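Local coordinates for cysteine synthase (Fusobacterium nucleatum subsp. nucleatum, PDB 5Z5C), which produces hydrogen sulfide from L-cysteine as a pyridoxal 5'-phosphate-dependent cysteine (hydroxyl) lyase, at the interface of chains A and B. Sequence-based numbering; all coordinates share one arbitrary frame. Chains: chain A/B, Cysteine synthase.

Contact 1 and contact 2 lie about 23 Å apart, measured between the centres of their C-alpha atoms, and belong to one two-fold interface between identical chains; each therefore recurs with the chains exchanged. Contact 1 joins the 3-10 helix 13-16 and the loop around residue 43 to strand 336-337 and the tail after it. Contact 2 seats helix 111-114 and the residues flanking it on loops of the partner. Leu271 links the two: its chain B copy borders contact 1, while its chain A copy leads into A:Gly272 in contact 2. Distant stretches of each chain thus contribute to the same dimer surface.

Contact 1: the interface of chains A and B. Residues chain A 15-16, 18, 43-45; chain B 21, 23, 43, 271, 336, 338.
B:Tyr43 reaching into A:Leu16 and A:Leu45 anchors this two-fold homodimer interface, which joins the two copies near their axis. Dimers are usual among cysteine synthase relatives, so the pairing is probably biological. The phenol OH of B:Tyr43 donates to the backbone O of A:Leu16 (2.6 Å), which sits at the ring edge in plane. The backbone N of A:Leu45 lies 3.1 Å from the same OH, but its N-H points elsewhere: packing, not a bond. B:Pro21 backs the ring, its CG 3.5 Å above the plane and over the centre. Beside the axis, CD2 of each Tyr43 rests near the other's backbone O.

B:Arg338 serves the polar rim. Its side chain starts with CG anti to the backbone N (chi1 -165°), bends at chi2 and slides past A:Asn15 in the opposite direction, with guanidinium and amide planes perpendicular. NH1 donates to the backbone O of A:Asn15 at 3.3 Å, coming from above the carbonyl plane. NH1 and NH2 also meet one water each, and both waters touch A:Gly18 O and A:Tyr43 O; water 1 lies in the guanidinium plane. B:Pro21 CD lies over one face of that group, toward its rim. The amide ND2 of A:Asn15 returns a bond to B:Val336 O (2.9 Å), again from above the carbonyl.

Between these polar ends, B:Val336 CG1 packs on A:Asn15 CB (3.5 Å), and A:Leu16 CD2 fits against B:Val336 and B:Leu23. Within chain A, A:Asn44 OD1 accepts from A:Gly18 N and helps hold the loop whose A:Gly18 O meets both waters. The site ties the C-terminal end of one chain to the start of the other, probably steadying the dimer.

Contact 2: the interface of chains A and B. Residues chain A 264, 267, 271-272, 305, 309, 314; chain B 110-111, 114-115.
B:Phe115 and B:Ser114 press against chain A loops in this part of the dimer surface of a fold-type II pyridoxal-phosphate enzyme, the cysteine synthase family. The phenyl ring meets backbone rather than side chains: CD1 lies 3.3 Å from the carbonyl O of A:Ala267, and CE1 is 3.5 Å from the backbone N of A:Gly272. With no side chain on A:Gly272, the ring can come close to the main chain there, CE1 and CZ both lying against its CA.

One residue back, B:Ser114 is touched on several sides. Its CB takes the terminal methyl CE of A:Met314 at 3.6 Å, a tip contact made by a methionine chain bent at both chi2 and chi3. Its backbone O faces the CB methyl of A:Ala267 at 3.2 Å, a snug fit. Its hydroxyl OG receives a weak hydrogen bond from the amide ND2 of A:Asn305, 3.0 Å long and bent to 122° at the hydrogen. The A:Asn305 side chain stands between its own backbone N and carbonyl carbon (chi1 59°), which turns the amide toward chain B. The other end of that amide, OD1, rests 3.9 Å from CD1 of B:Leu111, the two side chains crossing obliquely.

Farther along, A:Leu309 sends CD2 toward OG of B:Ser110 in a looser contact.

Behind this shell, the B:Ser114 hydroxyl is fixed from within its own helix 111-114: OG donates to the carbonyl O of B:Leu111 over 2.6 Å, in the carbonyl plane and on a lone pair. With its hydrogen spent there, the oxygen meets A:Asn305 as an acceptor. Water 3 bridges the B:Ser114 carbonyl to the backbone O of A:Gln264, 2.6 Å from the latter.

Contact 1: the interface of chains A and B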
loop_
_atom_site.group_PDB
_atom_site.type_symbol
_atom_site.label_atom_id
_atom_site.label_comp_id
_atom_site.label_asym_id
_atom_site.label_seq_id
_atom_site.Cartn_x
_atom_site.Cartn_y
_atom_site.Cartn_z
ATOM N N ASN A 15 7.803 13.353 -4.322
ATOM C CA ASN A 15 8.440 12.026 -4.270
ATOM C C ASN A 15 7.624 11.029 -3.476
ATOM O O ASN A 15 7.976 9.882 -3.441
ATOM C CB ASN A 15 9.849 12.153 -3.690
ATOM C CG ASN A 15 10.770 12.930 -4.612
ATOM O OD1 ASN A 15 10.727 12.711 -5.789
ATOM N ND2 ASN A 15 11.554 13.868 -4.081
ATOM N N LEU A 16 6.546 11.464 -2.813
ATOM C CA LEU A 16 5.650 10.573 -2.086
ATOM C C LEU A 16 4.565 9.972 -2.963
ATOM O O LEU A 16 3.822 9.130 -2.479
ATOM C CB LEU A 16 4.994 11.285 -0.884
ATOM C CG LEU A 16 5.933 11.764 0.189
ATOM C CD1 LEU A 16 5.212 12.633 1.205
ATOM C CD2 LEU A 16 6.598 10.567 0.882
ATOM N N GLY A 18 3.116 8.838 -7.209
ATOM C CA GLY A 18 3.475 8.628 -8.565
ATOM C C GLY A 18 4.627 7.661 -8.771
ATOM O O GLY A 18 5.146 7.047 -7.819
ATOM N N TYR A 43 0.911 2.017 -4.983
ATOM C CA TYR A 43 2.275 2.360 -4.621
ATOM C C TYR A 43 2.353 3.894 -4.442
ATOM O O TYR A 43 3.021 4.589 -5.182
ATOM C CB TYR A 43 3.240 2.013 -5.734
ATOM C CG TYR A 43 3.535 0.493 -5.897
ATOM C CD1 TYR A 43 2.565 -0.381 -6.371
ATOM C CD2 TYR A 43 4.791 -0.022 -5.603
ATOM C CE1 TYR A 43 2.838 -1.768 -6.538
ATOM C CE2 TYR A 43 5.074 -1.391 -5.765
ATOM C CZ TYR A 43 4.093 -2.247 -6.231
ATOM O OH TYR A 43 4.386 -3.582 -6.386
ATOM N N ASN A 44 1.634 4.407 -3.442
ATOM C CA ASN A 44 1.402 5.844 -3.277
ATOM C C ASN A 44 1.220 6.048 -1.783
ATOM O O ASN A 44 0.832 5.086 -1.088
ATOM C CB ASN A 44 0.110 6.254 -3.962
ATOM C CG ASN A 44 0.308 6.676 -5.398
ATOM O OD1 ASN A 44 1.057 7.618 -5.629
ATOM N ND2 ASN A 44 -0.415 6.013 -6.372
ATOM N N LEU A 45 1.491 7.288 -1.333
ATOM C CA LEU A 45 1.433 7.687 0.086
ATOM C C LEU A 45 0.367 6.975 0.899
ATOM O O LEU A 45 0.688 6.443 1.928
ATOM C CB LEU A 45 1.292 9.237 0.228
ATOM C CG LEU A 45 1.361 9.834 1.657
ATOM C CD1 LEU A 45 2.743 9.637 2.253
ATOM C CD2 LEU A 45 1.038 11.311 1.645
ATOM N N PRO B 21 10.503 5.589 -0.793
ATOM C CA PRO B 21 10.944 6.916 -0.286
ATOM C C PRO B 21 11.802 6.870 0.987
ATOM O O PRO B 21 11.520 6.061 1.884
ATOM C CB PRO B 21 9.632 7.637 0.039
ATOM C CG PRO B 21 8.557 6.830 -0.536
ATOM C CD PRO B 21 9.055 5.429 -0.743
ATOM N N LEU B 23 12.586 9.433 4.019
ATOM C CA LEU B 23 11.994 10.663 4.536
ATOM C C LEU B 23 12.872 11.257 5.648
ATOM O O LEU B 23 13.313 10.521 6.524
ATOM C CB LEU B 23 10.648 10.411 5.162
ATOM C CG LEU B 23 9.367 10.003 4.431
ATOM C CD1 LEU B 23 9.641 9.387 3.113
ATOM C CD2 LEU B 23 8.627 8.936 5.248
ATOM N N TYR B 43 5.365 1.224 0.266
ATOM C CA TYR B 43 5.413 1.388 -1.187
ATOM C C TYR B 43 6.003 0.100 -1.879
ATOM O O TYR B 43 7.047 0.143 -2.551
ATOM C CB TYR B 43 6.333 2.549 -1.556
ATOM C CG TYR B 43 5.789 3.945 -1.211
ATOM C CD1 TYR B 43 5.783 4.412 0.099
ATOM C CD2 TYR B 43 5.336 4.801 -2.208
ATOM C CE1 TYR B 43 5.312 5.677 0.403
ATOM C CE2 TYR B 43 4.866 6.071 -1.908
ATOM C CZ TYR B 43 4.853 6.509 -0.597
ATOM O OH TYR B 43 4.393 7.780 -0.297
ATOM N N LEU B 271 1.606 10.197 7.874
ATOM C CA LEU B 271 2.348 8.945 7.679
ATOM C C LEU B 271 1.631 7.796 8.369
ATOM O O LEU B 271 1.857 7.507 9.560
ATOM C CB LEU B 271 3.796 9.092 8.157
ATOM C CG LEU B 271 4.556 10.236 7.460
ATOM C CD1 LEU B 271 5.965 10.418 8.021
ATOM C CD2 LEU B 271 4.664 9.993 5.984
ATOM N N VAL B 336 12.268 14.457 1.149
ATOM C CA VAL B 336 11.908 13.113 0.650
ATOM C C VAL B 336 12.784 12.795 -0.591
ATOM O O VAL B 336 12.832 13.569 -1.510
ATOM C CB VAL B 336 10.419 12.982 0.279
ATOM C CG1 VAL B 336 10.084 11.567 -0.277
ATOM C CG2 VAL B 336 9.546 13.287 1.479
ATOM N N ARG B 338 13.759 9.843 -3.508
ATOM C CA ARG B 338 13.273 8.661 -4.209
ATOM C C ARG B 338 14.236 8.448 -5.386
ATOM O O ARG B 338 14.292 9.287 -6.306
ATOM C CB ARG B 338 11.852 8.929 -4.722
ATOM C CG ARG B 338 11.092 7.673 -5.155
ATOM C CD ARG B 338 10.309 7.100 -3.996
ATOM N NE ARG B 338 9.597 5.874 -4.346
ATOM C CZ ARG B 338 8.303 5.814 -4.685
ATOM N NH1 ARG B 338 7.574 6.929 -4.775
ATOM N NH2 ARG B 338 7.745 4.644 -4.950
HETATM O O HOH W 1 4.635 6.906 -5.163
HETATM O O HOH W 2 5.370 4.327 -6.757
#

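Contact 2: the interface of chains A and B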
loop_
_atom_site.group_PDB
_atom_site.type_symbol
_atom_site.label_atom_id
_atom_site.label_comp_id
_atom_site.label_asym_id
_atom_site.label_seq_id
_atom_site.Cartn_x
_atom_site.Cartn_y
_atom_site.Cartn_z
ATOM N N GLN A 264 -11.333 -10.494 -7.084
ATOM C CA GLN A 264 -10.954 -11.733 -6.374
ATOM C C GLN A 264 -9.943 -12.565 -7.179
ATOM O O GLN A 264 -8.922 -13.030 -6.621
ATOM C CB GLN A 264 -12.194 -12.548 -6.052
ATOM C CG GLN A 264 -13.084 -11.926 -4.997
ATOM C CD GLN A 264 -14.400 -12.665 -4.839
ATOM O OE1 GLN A 264 -14.848 -13.378 -5.728
ATOM N NE2 GLN A 264 -15.041 -12.457 -3.708
ATOM N N ALA A 267 -6.404 -10.923 -7.061
ATOM C CA ALA A 267 -5.712 -11.156 -5.770
ATOM C C ALA A 267 -5.095 -12.575 -5.700
ATOM O O ALA A 267 -3.919 -12.743 -5.285
ATOM C CB ALA A 267 -6.666 -10.923 -4.596
ATOM N N LEU A 271 -2.210 -9.829 -7.080
ATOM C CA LEU A 271 -2.536 -8.421 -7.271
ATOM C C LEU A 271 -3.750 -8.133 -6.438
ATOM O O LEU A 271 -4.874 -8.288 -6.881
ATOM C CB LEU A 271 -2.787 -8.134 -8.742
ATOM C CG LEU A 271 -1.575 -8.408 -9.599
ATOM C CD1 LEU A 271 -1.910 -8.255 -11.064
ATOM C CD2 LEU A 271 -0.418 -7.506 -9.205
ATOM N N GLY A 272 -3.485 -7.760 -5.196
ATOM C CA GLY A 272 -4.527 -7.443 -4.257
ATOM C C GLY A 272 -5.075 -6.052 -4.530
ATOM O O GLY A 272 -4.467 -5.055 -4.103
ATOM N N ASN A 305 -6.562 -4.154 -1.897
ATOM C CA ASN A 305 -7.722 -4.852 -1.328
ATOM C C ASN A 305 -7.914 -4.601 0.191
ATOM O O ASN A 305 -8.925 -5.048 0.730
ATOM C CB ASN A 305 -7.720 -6.379 -1.701
ATOM C CG ASN A 305 -6.483 -7.121 -1.219
ATOM O OD1 ASN A 305 -5.458 -6.522 -0.791
ATOM N ND2 ASN A 305 -6.572 -8.439 -1.258
ATOM N N LEU A 309 -11.812 -5.567 3.263
ATOM C CA LEU A 309 -12.013 -6.817 3.988
ATOM C C LEU A 309 -13.411 -6.872 4.618
ATOM O O LEU A 309 -13.925 -7.947 4.853
ATOM C CB LEU A 309 -10.962 -7.065 5.088
ATOM C CG LEU A 309 -9.503 -6.978 4.695
ATOM C CD1 LEU A 309 -8.586 -7.225 5.911
ATOM C CD2 LEU A 309 -9.181 -7.959 3.596
ATOM N N MET A 314 -14.699 -9.930 0.097
ATOM C CA MET A 314 -14.279 -11.084 0.899
ATOM C C MET A 314 -15.343 -12.165 1.052
ATOM O O MET A 314 -15.152 -13.076 1.829
ATOM C CB MET A 314 -13.848 -10.600 2.299
ATOM C CG MET A 314 -12.455 -10.033 2.385
ATOM S SD MET A 314 -11.668 -9.335 0.912
ATOM C CE MET A 314 -10.676 -10.732 0.393
ATOM N N SER B 110 -8.340 -13.932 6.251
ATOM C CA SER B 110 -8.982 -13.436 5.016
ATOM C C SER B 110 -8.000 -12.751 4.073
ATOM O O SER B 110 -8.047 -12.971 2.871
ATOM C CB SER B 110 -10.200 -12.536 5.295
ATOM O OG SER B 110 -9.831 -11.329 5.939
ATOM N N LEU B 111 -7.085 -11.936 4.596
ATOM C CA LEU B 111 -6.142 -11.252 3.710
ATOM C C LEU B 111 -5.207 -12.281 3.015
ATOM O O LEU B 111 -4.991 -12.265 1.805
ATOM C CB LEU B 111 -5.324 -10.210 4.481
ATOM C CG LEU B 111 -4.438 -9.253 3.672
ATOM C CD1 LEU B 111 -5.150 -8.737 2.431
ATOM C CD2 LEU B 111 -3.972 -8.096 4.561
ATOM N N SER B 114 -6.924 -14.224 0.465
ATOM C CA SER B 114 -7.231 -13.459 -0.756
ATOM C C SER B 114 -6.200 -13.711 -1.821
ATOM O O SER B 114 -6.517 -13.719 -2.999
ATOM C CB SER B 114 -7.352 -11.937 -0.511
ATOM O OG SER B 114 -6.096 -11.291 -0.338
ATOM N N PHE B 115 -4.969 -13.935 -1.390
ATOM C CA PHE B 115 -3.844 -14.090 -2.301
ATOM C C PHE B 115 -3.624 -15.557 -2.778
ATOM O O PHE B 115 -2.561 -15.885 -3.291
ATOM C CB PHE B 115 -2.591 -13.524 -1.635
ATOM C CG PHE B 115 -2.525 -12.029 -1.622
ATOM C CD1 PHE B 115 -2.246 -11.321 -2.784
ATOM C CD2 PHE B 115 -2.721 -11.322 -0.447
ATOM C CE1 PHE B 115 -2.138 -9.933 -2.759
ATOM C CE2 PHE B 115 -2.623 -9.942 -0.424
ATOM C CZ PHE B 115 -2.341 -9.246 -1.586
HETATM O O HOH W 3 -8.833 -13.600 -4.114
#